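Local atomic coordinates of chloramphenicol acetyltransferase (Aliivibrio fischeri, PDB entry 6PXA), a protein that probably transfers an acetyl group from acetyl-CoA to chloramphenicol, yielding chloramphenicol 3-acetate and CoA, and binds taurocholic acid in the crystal. Residues Tyr49-Ala54 with Glu58-Gly63; Ala159-Val164 with Asn178-Leu183; Met200-Ser205 with Glu209-Tyr214. One frame throughout, in Å; residues are numbered along the deposited sequence.

Contact 1: residues Tyr49-Ala54 with Glu58-Gly63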
loop_
_atom_site.group_PDB
_atom_site.type_symbol
_atom_site.label_atom_id
_atom_site.label_comp_id
_atom_site.label_asym_id
_atom_site.label_seq_id
_atom_site.Cartn_x
_atom_site.Cartn_y
_atom_site.Cartn_z
ATOM N N TYR B 49 -10.077 -9.768 9.437
ATOM C CA TYR B 49 -11.104 -9.412 10.412
ATOM C C TYR B 49 -12.367 -10.234 10.229
ATOM O O TYR B 49 -13.450 -9.773 10.578
ATOM C CB TYR B 49 -11.441 -7.915 10.375
ATOM C CG TYR B 49 -10.205 -7.034 10.437
ATOM C CD1 TYR B 49 -9.521 -6.852 11.634
ATOM C CD2 TYR B 49 -9.722 -6.389 9.290
ATOM C CE1 TYR B 49 -8.396 -6.036 11.714
ATOM C CE2 TYR B 49 -8.574 -5.549 9.369
ATOM C CZ TYR B 49 -7.915 -5.398 10.566
ATOM O OH TYR B 49 -6.780 -4.585 10.640
ATOM N N LEU B 50 -12.232 -11.451 9.703
ATOM C CA LEU B 50 -13.366 -12.377 9.533
ATOM C C LEU B 50 -13.436 -13.349 10.714
ATOM O O LEU B 50 -12.620 -14.274 10.822
ATOM C CB LEU B 50 -13.234 -13.132 8.214
ATOM C CG LEU B 50 -14.507 -13.892 7.844
ATOM C CD1 LEU B 50 -15.670 -12.939 7.845
ATOM C CD2 LEU B 50 -14.343 -14.459 6.482
ATOM N N LEU B 51 -14.426 -13.146 11.594
ATOM C CA LEU B 51 -14.616 -14.055 12.722
ATOM C C LEU B 51 -14.657 -15.504 12.253
ATOM O O LEU B 51 -15.280 -15.839 11.244
ATOM C CB LEU B 51 -15.911 -13.716 13.486
ATOM C CG LEU B 51 -15.870 -12.441 14.353
ATOM C CD1 LEU B 51 -17.213 -12.177 15.019
ATOM C CD2 LEU B 51 -14.779 -12.556 15.418
ATOM N N GLY B 52 -13.975 -16.370 12.987
ATOM C CA GLY B 52 -13.933 -17.774 12.657
ATOM C C GLY B 52 -12.642 -18.199 12.009
ATOM O O GLY B 52 -12.455 -19.392 11.754
ATOM N N ASP B 53 -11.740 -17.257 11.760
ATOM C CA ASP B 53 -10.423 -17.593 11.257
ATOM C C ASP B 53 -9.619 -18.180 12.408
ATOM O O ASP B 53 -10.137 -18.416 13.505
ATOM C CB ASP B 53 -9.768 -16.363 10.629
ATOM C CG ASP B 53 -9.625 -15.190 11.610
ATOM O OD1 ASP B 53 -9.946 -15.341 12.822
ATOM O OD2 ASP B 53 -9.156 -14.111 11.159
ATOM N N ALA B 54 -8.320 -18.381 12.166
ATOM C CA ALA B 54 -7.444 -19.006 13.158
ATOM C C ALA B 54 -7.401 -18.268 14.493
ATOM O O ALA B 54 -7.499 -18.934 15.538
ATOM C CB ALA B 54 -6.036 -19.159 12.566
ATOM N N GLU B 58 -11.932 -20.243 18.418
ATOM C CA GLU B 58 -12.520 -20.633 19.691
ATOM C C GLU B 58 -13.628 -19.673 20.108
ATOM O O GLU B 58 -14.673 -20.101 20.619
ATOM C CB GLU B 58 -11.439 -20.708 20.764
ATOM C CG GLU B 58 -10.923 -22.117 21.021
ATOM C CD GLU B 58 -10.365 -22.291 22.428
ATOM O OE1 GLU B 58 -10.594 -21.398 23.276
ATOM O OE2 GLU B 58 -9.704 -23.322 22.690
ATOM N N VAL B 59 -13.431 -18.374 19.884
ATOM C CA VAL B 59 -14.463 -17.405 20.235
ATOM C C VAL B 59 -15.691 -17.584 19.347
ATOM O O VAL B 59 -16.830 -17.578 19.831
ATOM C CB VAL B 59 -13.899 -15.974 20.157
ATOM C CG1 VAL B 59 -14.818 -15.013 20.874
ATOM C CG2 VAL B 59 -12.500 -15.924 20.760
ATOM N N TRP B 60 -15.478 -17.782 18.038
ATOM C CA TRP B 60 -16.594 -17.967 17.107
ATOM C C TRP B 60 -17.444 -19.202 17.449
ATOM O O TRP B 60 -18.677 -19.139 17.400
ATOM C CB TRP B 60 -16.061 -18.055 15.674
ATOM C CG TRP B 60 -17.098 -18.458 14.657
ATOM C CD1 TRP B 60 -17.250 -19.691 14.086
ATOM C CD2 TRP B 60 -18.128 -17.628 14.093
ATOM N NE1 TRP B 60 -18.305 -19.683 13.202
ATOM C CE2 TRP B 60 -18.870 -18.433 13.195
ATOM C CE3 TRP B 60 -18.506 -16.293 14.273
ATOM C CZ2 TRP B 60 -19.962 -17.943 12.473
ATOM C CZ3 TRP B 60 -19.595 -15.803 13.548
ATOM C CH2 TRP B 60 -20.309 -16.632 12.663
ATOM N N GLU B 61 -16.810 -20.329 17.787
ATOM C CA GLU B 61 -17.555 -21.561 18.032
ATOM C C GLU B 61 -18.325 -21.540 19.346
ATOM O O GLU B 61 -19.048 -22.506 19.627
ATOM C CB GLU B 61 -16.615 -22.771 18.003
ATOM C CG GLU B 61 -16.147 -23.159 16.593
ATOM C CD GLU B 61 -17.238 -23.845 15.778
ATOM O OE1 GLU B 61 -17.333 -25.090 15.824
ATOM O OE2 GLU B 61 -18.006 -23.135 15.095
ATOM N N SER B 62 -18.188 -20.481 20.152
ATOM C CA SER B 62 -19.016 -20.338 21.349
ATOM C C SER B 62 -20.450 -19.961 20.997
ATOM O O SER B 62 -21.346 -20.173 21.821
ATOM C CB SER B 62 -18.421 -19.297 22.311
ATOM O OG SER B 62 -18.563 -17.970 21.823
ATOM N N GLY B 63 -20.673 -19.416 19.795
ATOM C CA GLY B 63 -22.008 -19.161 19.284
ATOM C C GLY B 63 -22.717 -17.966 19.874
ATOM O O GLY B 63 -23.951 -17.909 19.844
#
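Leu-51 and Gly-52, the two central residues of a type II beta turn, lean on the indole of Trp-60, which belongs to the short helix 57-60. The turn follows strand 47-48, an outer strand of one parallel sheet of the left-handed beta-helix built from hexapeptide repeats, and the chain then folds back so that the helix packs against it. Tyr-49 belongs to the subunit interface: its backbone N is hydrogen-bonded to the hydroxyl of Tyr-37 of the second subunit, and the two rings meet edge-to-face. Leu-50 opens the turn, its O receiving the N of Asp-53 at 3.2 Å. Leu-51 CB lies 3.7 Å from Trp-60 CE3, while the Leu-51 carbonyl carbon sits 4.1 Å above the indole plane, displaced toward the rim. An apolar residue suits this place, because Leu-51 packs on Trp-60, on Phe-65 and on Trp-10 of the second subunit; its side chain also comes within about 4 Å of a bound taurocholic acid. Gly-52 has a phi of 103°, which suits a residue with no CB to press on the preceding carbonyl oxygen. A CB here would also crowd Trp-60 CD1, and without one Gly-52 CA comes to 3.7 Å from Trp-60 CB. The indole is placed by a chi1 of 171°, with CG anti to the tryptophan's own backbone N and beside its carbonyl carbon. Asp-53 closes the turn, its OD1 bonded to Thr-56 and its OD2 to Trp-10 NE1 of the second subunit. Across from it, Trp-60 to Gly-63 form a type I turn, Gly-63 N bonding to Trp-60 O at 3.1 Å. Val-59 O separately accepts both Ser-62 N and, at 2.7 Å in the carbonyl plane, Ser-62 OG.

Contact 2: residues Ala159-Val164 with Asn178-Leu183; sequences APYSVV and NLIQTL
Tyr-161 reaches from a turn to helix 177-186 and touches two residues there, Ile-180 with the base of its side chain and Leu-183 with its outer end. Tyr-161 CB lies 3.7 Å from Ile-180 CD1, and on the ring Tyr-161 CD2 is 3.9 Å from Ile-180 CG2, so both branches of the isoleucine take part, the two side chains running alongside but pointing opposite ways. Leu-183 instead lies roughly perpendicular to the tyrosine: its CD1 approaches Tyr-161 CZ at 3.6 Å and its CB approaches Tyr-161 OH at 3.5 Å. With chi1 at -69°, Tyr-161 CG is anti to its own carbonyl carbon, and the ring extends from there to Leu-183. The hydroxyl is buried against Leu-183 CB and CD1 and has no partner in the model; the ring and CB provide the packing surface.

The next shell fixes the tyrosine's backbone. Residues 159-162 form a type II turn closed by Ser-162 N to Ala-159 O at 3.1 Å; Pro-160 suits its second position, and Tyr-161 takes the third with an uncommon positive phi of 64°. Backbone bonds to Asp-144 and to Arg-174, just after strand 169-173, hold Tyr-161 in place. On the helix, Thr-182 returns its hydroxyl to the carbonyl one turn back, OG1 to Asn-178 O at 3.2 Å, while the side chain packs on helix 208-219 beyond. The whole joins strand 162-165, in the last coil of a left-handed beta-helix, to the C-terminal helices, as in hexapeptide-repeat acetyltransferases.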
loop_
_atom_site.group_PDB
_atom_site.type_symbol
_atom_site.label_atom_id
_atom_site.label_comp_id
_atom_site.label_asym_id
_atom_site.label_seq_id
_atom_site.Cartn_x
_atom_site.Cartn_y
_atom_site.Cartn_z
ATOM N N ALA B 159 -18.783 -3.113 -11.949
ATOM C CA ALA B 159 -19.610 -3.712 -12.980
ATOM C C ALA B 159 -18.861 -4.849 -13.672
ATOM O O ALA B 159 -17.638 -4.820 -13.765
ATOM C CB ALA B 159 -20.024 -2.669 -14.021
ATOM N N PRO B 160 -19.588 -5.854 -14.178
ATOM C CA PRO B 160 -18.940 -6.972 -14.875
ATOM C C PRO B 160 -18.043 -6.505 -16.011
ATOM O O PRO B 160 -18.412 -5.636 -16.807
ATOM C CB PRO B 160 -20.122 -7.786 -15.413
ATOM C CG PRO B 160 -21.277 -7.395 -14.588
ATOM C CD PRO B 160 -21.047 -5.995 -14.129
ATOM N N TYR B 161 -16.869 -7.134 -16.098
ATOM C CA TYR B 161 -15.889 -6.906 -17.163
ATOM C C TYR B 161 -15.342 -5.484 -17.161
ATOM O O TYR B 161 -14.799 -5.021 -18.179
ATOM C CB TYR B 161 -16.474 -7.273 -18.527
ATOM C CG TYR B 161 -16.663 -8.762 -18.641
ATOM C CD1 TYR B 161 -15.608 -9.589 -19.004
ATOM C CD2 TYR B 161 -17.881 -9.344 -18.328
ATOM C CE1 TYR B 161 -15.772 -10.958 -19.085
ATOM C CE2 TYR B 161 -18.059 -10.704 -18.397
ATOM C CZ TYR B 161 -17.004 -11.502 -18.769
ATOM O OH TYR B 161 -17.209 -12.848 -18.823
ATOM N N SER B 162 -15.480 -4.792 -16.029
ATOM C CA SER B 162 -14.808 -3.522 -15.805
ATOM C C SER B 162 -13.344 -3.729 -15.406
ATOM O O SER B 162 -12.983 -4.713 -14.744
ATOM C CB SER B 162 -15.540 -2.733 -14.709
ATOM O OG SER B 162 -16.738 -2.157 -15.200
ATOM N N VAL B 163 -12.499 -2.767 -15.783
ATOM C CA VAL B 163 -11.130 -2.666 -15.279
ATOM C C VAL B 163 -11.047 -1.449 -14.364
ATOM O O VAL B 163 -11.337 -0.324 -14.790
ATOM C CB VAL B 163 -10.117 -2.548 -16.428
ATOM C CG1 VAL B 163 -8.672 -2.563 -15.894
ATOM C CG2 VAL B 163 -10.357 -3.631 -17.448
ATOM N N VAL B 164 -10.619 -1.658 -13.120
ATOM C CA VAL B 164 -10.691 -0.620 -12.090
ATOM C C VAL B 164 -9.340 -0.527 -11.403
ATOM O O VAL B 164 -8.774 -1.548 -10.997
ATOM C CB VAL B 164 -11.812 -0.892 -11.064
ATOM C CG1 VAL B 164 -12.057 0.334 -10.142
ATOM C CG2 VAL B 164 -13.106 -1.294 -11.779
ATOM N N ASN B 178 -22.542 -5.363 -25.999
ATOM C CA ASN B 178 -23.293 -6.489 -26.545
ATOM C C ASN B 178 -22.607 -7.814 -26.232
ATOM O O ASN B 178 -23.270 -8.802 -25.889
ATOM C CB ASN B 178 -23.474 -6.313 -28.051
ATOM C CG ASN B 178 -24.334 -5.110 -28.398
ATOM O OD1 ASN B 178 -25.035 -4.570 -27.541
ATOM N ND2 ASN B 178 -24.291 -4.688 -29.662
ATOM N N LEU B 179 -21.275 -7.844 -26.324
ATOM C CA LEU B 179 -20.522 -9.064 -26.054
ATOM C C LEU B 179 -20.437 -9.365 -24.565
ATOM O O LEU B 179 -20.457 -10.536 -24.168
ATOM C CB LEU B 179 -19.116 -8.943 -26.635
ATOM C CG LEU B 179 -19.049 -8.662 -28.137
ATOM C CD1 LEU B 179 -17.604 -8.515 -28.552
ATOM C CD2 LEU B 179 -19.737 -9.756 -28.953
ATOM N N ILE B 180 -20.272 -8.329 -23.732
ATOM C CA ILE B 180 -20.393 -8.509 -22.288
ATOM C C ILE B 180 -21.717 -9.177 -21.953
ATOM O O ILE B 180 -21.767 -10.165 -21.210
ATOM C CB ILE B 180 -20.262 -7.161 -21.560
ATOM C CG1 ILE B 180 -18.846 -6.606 -21.671
ATOM C CG2 ILE B 180 -20.647 -7.302 -20.087
ATOM C CD1 ILE B 180 -18.642 -5.372 -20.821
ATOM N N GLN B 181 -22.815 -8.632 -22.484
ATOM C CA GLN B 181 -24.129 -9.202 -22.213
ATOM C C GLN B 181 -24.180 -10.667 -22.619
ATOM O O GLN B 181 -24.824 -11.483 -21.951
ATOM C CB GLN B 181 -25.204 -8.408 -22.951
ATOM C CG GLN B 181 -26.224 -7.770 -22.035
ATOM C CD GLN B 181 -27.634 -7.903 -22.578
ATOM O OE1 GLN B 181 -28.433 -8.696 -22.075
ATOM N NE2 GLN B 181 -27.945 -7.135 -23.617
ATOM N N THR B 182 -23.487 -11.013 -23.705
ATOM C CA THR B 182 -23.467 -12.389 -24.184
ATOM C C THR B 182 -22.769 -13.304 -23.187
ATOM O O THR B 182 -23.297 -14.360 -22.814
ATOM C CB THR B 182 -22.786 -12.440 -25.553
ATOM O OG1 THR B 182 -23.671 -11.881 -26.531
ATOM C CG2 THR B 182 -22.442 -13.867 -25.935
ATOM N N LEU B 183 -21.587 -12.901 -22.723
ATOM C CA LEU B 183 -20.859 -13.712 -21.753
ATOM C C LEU B 183 -21.660 -13.904 -20.469
ATOM O O LEU B 183 -21.510 -14.927 -19.791
ATOM C CB LEU B 183 -19.496 -13.059 -21.462
ATOM C CG LEU B 183 -18.540 -12.954 -22.657
ATOM C CD1 LEU B 183 -17.206 -12.232 -22.277
ATOM C CD2 LEU B 183 -18.244 -14.328 -23.193
#

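Contact 3: residues Met200-Ser205 with Glu209-Tyr214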
loop_
_atom_site.group_PDB
_atom_site.type_symbol
_atom_site.label_atom_id
_atom_site.label_comp_id
_atom_site.label_asym_id
_atom_site.label_seq_id
_atom_site.Cartn_x
_atom_site.Cartn_y
_atom_site.Cartn_z
ATOM N N MET B 200 -11.568 -24.695 -24.874
ATOM C CA MET B 200 -10.398 -23.994 -24.365
ATOM C C MET B 200 -9.695 -23.169 -25.445
ATOM O O MET B 200 -9.151 -22.098 -25.149
ATOM C CB MET B 200 -9.440 -24.999 -23.731
ATOM C CG MET B 200 -8.245 -24.354 -23.066
ATOM S SD MET B 200 -8.717 -23.113 -21.849
ATOM C CE MET B 200 -9.731 -24.129 -20.766
ATOM N N GLU B 201 -9.695 -23.644 -26.693
ATOM C CA GLU B 201 -9.115 -22.870 -27.786
ATOM C C GLU B 201 -9.852 -21.554 -27.992
ATOM O O GLU B 201 -9.236 -20.551 -28.367
ATOM C CB GLU B 201 -9.127 -23.698 -29.074
ATOM C CG GLU B 201 -7.889 -23.545 -29.937
ATOM C CD GLU B 201 -8.103 -22.624 -31.131
ATOM O OE1 GLU B 201 -8.901 -21.668 -31.006
ATOM O OE2 GLU B 201 -7.478 -22.859 -32.192
ATOM N N ILE B 202 -11.163 -21.531 -27.748
ATOM C CA ILE B 202 -11.903 -20.280 -27.883
ATOM C C ILE B 202 -11.706 -19.387 -26.660
ATOM O O ILE B 202 -11.580 -18.165 -26.799
ATOM C CB ILE B 202 -13.396 -20.550 -28.144
ATOM C CG1 ILE B 202 -13.586 -21.439 -29.374
ATOM C CG2 ILE B 202 -14.141 -19.238 -28.345
ATOM C CD1 ILE B 202 -15.055 -21.630 -29.763
ATOM N N LEU B 203 -11.687 -19.961 -25.446
ATOM C CA LEU B 203 -11.498 -19.138 -24.247
ATOM C C LEU B 203 -10.119 -18.462 -24.222
ATOM O O LEU B 203 -9.975 -17.358 -23.684
ATOM C CB LEU B 203 -11.697 -19.983 -22.983
ATOM C CG LEU B 203 -13.088 -20.596 -22.706
ATOM C CD1 LEU B 203 -13.001 -21.689 -21.657
ATOM C CD2 LEU B 203 -14.080 -19.538 -22.278
ATOM N N CYS B 204 -9.103 -19.101 -24.792
ATOM C CA CYS B 204 -7.788 -18.480 -24.981
ATOM C C CYS B 204 -7.744 -17.671 -26.272
ATOM O O CYS B 204 -6.861 -17.837 -27.104
ATOM C CB CYS B 204 -6.691 -19.540 -24.958
ATOM S SG CYS B 204 -6.495 -20.336 -23.327
ATOM N N SER B 205 -8.714 -16.772 -26.420
ATOM C CA SER B 205 -8.852 -15.911 -27.586
ATOM C C SER B 205 -9.931 -14.891 -27.267
ATOM O O SER B 205 -10.590 -14.955 -26.222
ATOM C CB SER B 205 -9.216 -16.692 -28.848
ATOM O OG SER B 205 -10.610 -16.958 -28.873
ATOM N N GLU B 209 -18.013 -14.569 -30.022
ATOM C CA GLU B 209 -19.100 -15.069 -30.861
ATOM C C GLU B 209 -18.932 -16.550 -31.180
ATOM O O GLU B 209 -19.923 -17.290 -31.243
ATOM C CB GLU B 209 -19.194 -14.250 -32.144
ATOM C CG GLU B 209 -19.685 -12.843 -31.919
ATOM C CD GLU B 209 -19.957 -12.120 -33.216
ATOM O OE1 GLU B 209 -19.663 -12.689 -34.290
ATOM O OE2 GLU B 209 -20.470 -10.985 -33.167
ATOM N N GLU B 210 -17.693 -16.998 -31.402
ATOM C CA GLU B 210 -17.429 -18.432 -31.471
ATOM C C GLU B 210 -17.871 -19.119 -30.185
ATOM O O GLU B 210 -18.541 -20.159 -30.215
ATOM C CB GLU B 210 -15.944 -18.696 -31.724
ATOM C CG GLU B 210 -15.503 -18.688 -33.163
ATOM C CD GLU B 210 -14.042 -19.109 -33.316
ATOM O OE1 GLU B 210 -13.150 -18.232 -33.311
ATOM O OE2 GLU B 210 -13.784 -20.324 -33.436
ATOM N N LEU B 211 -17.514 -18.541 -29.040
ATOM C CA LEU B 211 -17.942 -19.125 -27.775
ATOM C C LEU B 211 -19.464 -19.221 -27.704
ATOM O O LEU B 211 -20.012 -20.242 -27.263
ATOM C CB LEU B 211 -17.390 -18.306 -26.608
ATOM C CG LEU B 211 -17.482 -19.041 -25.270
ATOM C CD1 LEU B 211 -16.570 -20.246 -25.277
ATOM C CD2 LEU B 211 -17.163 -18.138 -24.072
ATOM N N GLU B 212 -20.163 -18.174 -28.157
ATOM C CA GLU B 212 -21.621 -18.162 -28.101
ATOM C C GLU B 212 -22.215 -19.228 -29.012
ATOM O O GLU B 212 -23.252 -19.815 -28.686
ATOM C CB GLU B 212 -22.148 -16.778 -28.481
ATOM C CG GLU B 212 -23.649 -16.626 -28.374
ATOM C CD GLU B 212 -24.177 -15.392 -29.086
ATOM O OE1 GLU B 212 -23.475 -14.840 -29.956
ATOM O OE2 GLU B 212 -25.315 -14.983 -28.783
ATOM N N GLN B 213 -21.575 -19.496 -30.155
ATOM C CA GLN B 213 -22.065 -20.557 -31.034
ATOM C C GLN B 213 -21.844 -21.932 -30.417
ATOM O O GLN B 213 -22.730 -22.788 -30.489
ATOM C CB GLN B 213 -21.401 -20.485 -32.411
ATOM C CG GLN B 213 -21.784 -19.277 -33.251
ATOM C CD GLN B 213 -23.266 -19.214 -33.585
ATOM O OE1 GLN B 213 -23.894 -20.222 -33.950
ATOM N NE2 GLN B 213 -23.836 -18.018 -33.473
ATOM N N TYR B 214 -20.678 -22.166 -29.805
ATOM C CA TYR B 214 -20.455 -23.444 -29.132
ATOM C C TYR B 214 -21.523 -23.692 -28.082
ATOM O O TYR B 214 -22.039 -24.813 -27.958
ATOM C CB TYR B 214 -19.064 -23.505 -28.483
ATOM C CG TYR B 214 -18.799 -24.858 -27.840
ATOM C CD1 TYR B 214 -19.179 -25.125 -26.523
ATOM C CD2 TYR B 214 -18.205 -25.878 -28.566
ATOM C CE1 TYR B 214 -18.960 -26.374 -25.956
ATOM C CE2 TYR B 214 -17.977 -27.117 -28.008
ATOM C CZ TYR B 214 -18.359 -27.369 -26.711
ATOM O OH TYR B 214 -18.130 -28.624 -26.181
#
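Ile-202 pushes both branches of its side chain against helix 208-219, and this apolar packing makes up most of the contact. Its CG2 lies 3.5 Å from the backbone N of Leu-211 and 3.8 Å from Leu-211 CB, while Ile-202 CD1 rests 3.6 Å from Glu-210 CB. Beta-branched isoleucine suits the place: CD1 packs on Glu-210, and CG2 reaches Leu-211 and also Glu-210 CB. Deeper in, Leu-203 CD2 meets Leu-211 CD2 at 3.8 Å; with chi1 at -165°, Leu-211 CG lies anti to its backbone N, which carries CD1 and CD2 to Leu-203 CD2. Ile-98 of the third subunit also packs on both leucines.

The polar interactions lie around this patch. Ser-205 OG donates to Ile-202 O at 2.6 Å, tilted 22° from the carbonyl plane. The Glu-210 carboxylate lies beside the isoleucine methyl at the exposed edge, OE2 4.1 Å from Ile-202 CD1. Glu-201 makes a long, weak ion pair with Lys-113 of the third subunit. Glu-210 is a magnesium ligand in a structure of this protein, though no metal is bound to this chain. The two segments form an antiparallel helical hairpin near the C-terminus, packed by Ile-202, Leu-203 and Leu-211 and bearing the magnesium-binding Glu-210.

Overall arrangement
Contacts 2 and 3 belong to one C-terminal helical assembly: their centres are about 16 Å apart, and Leu-183 CD2 meets Leu-211 CD2 at 4.1 Å, so helix 208-219 packs against the helix that also receives the last coil. Contact 1 stands apart on the other side of the chain's centre, about 36 Å from contact 2 and about 43 Å from contact 3, centre to centre. Contacts 1 and 2 are buried and each depends on a type II turn and one aromatic ring; contact 3 is partly buried, joins two helices through branched aliphatic groups and ends in carboxylates at its edge. Contacts 1 and 3 also lie beside neighbouring subunits.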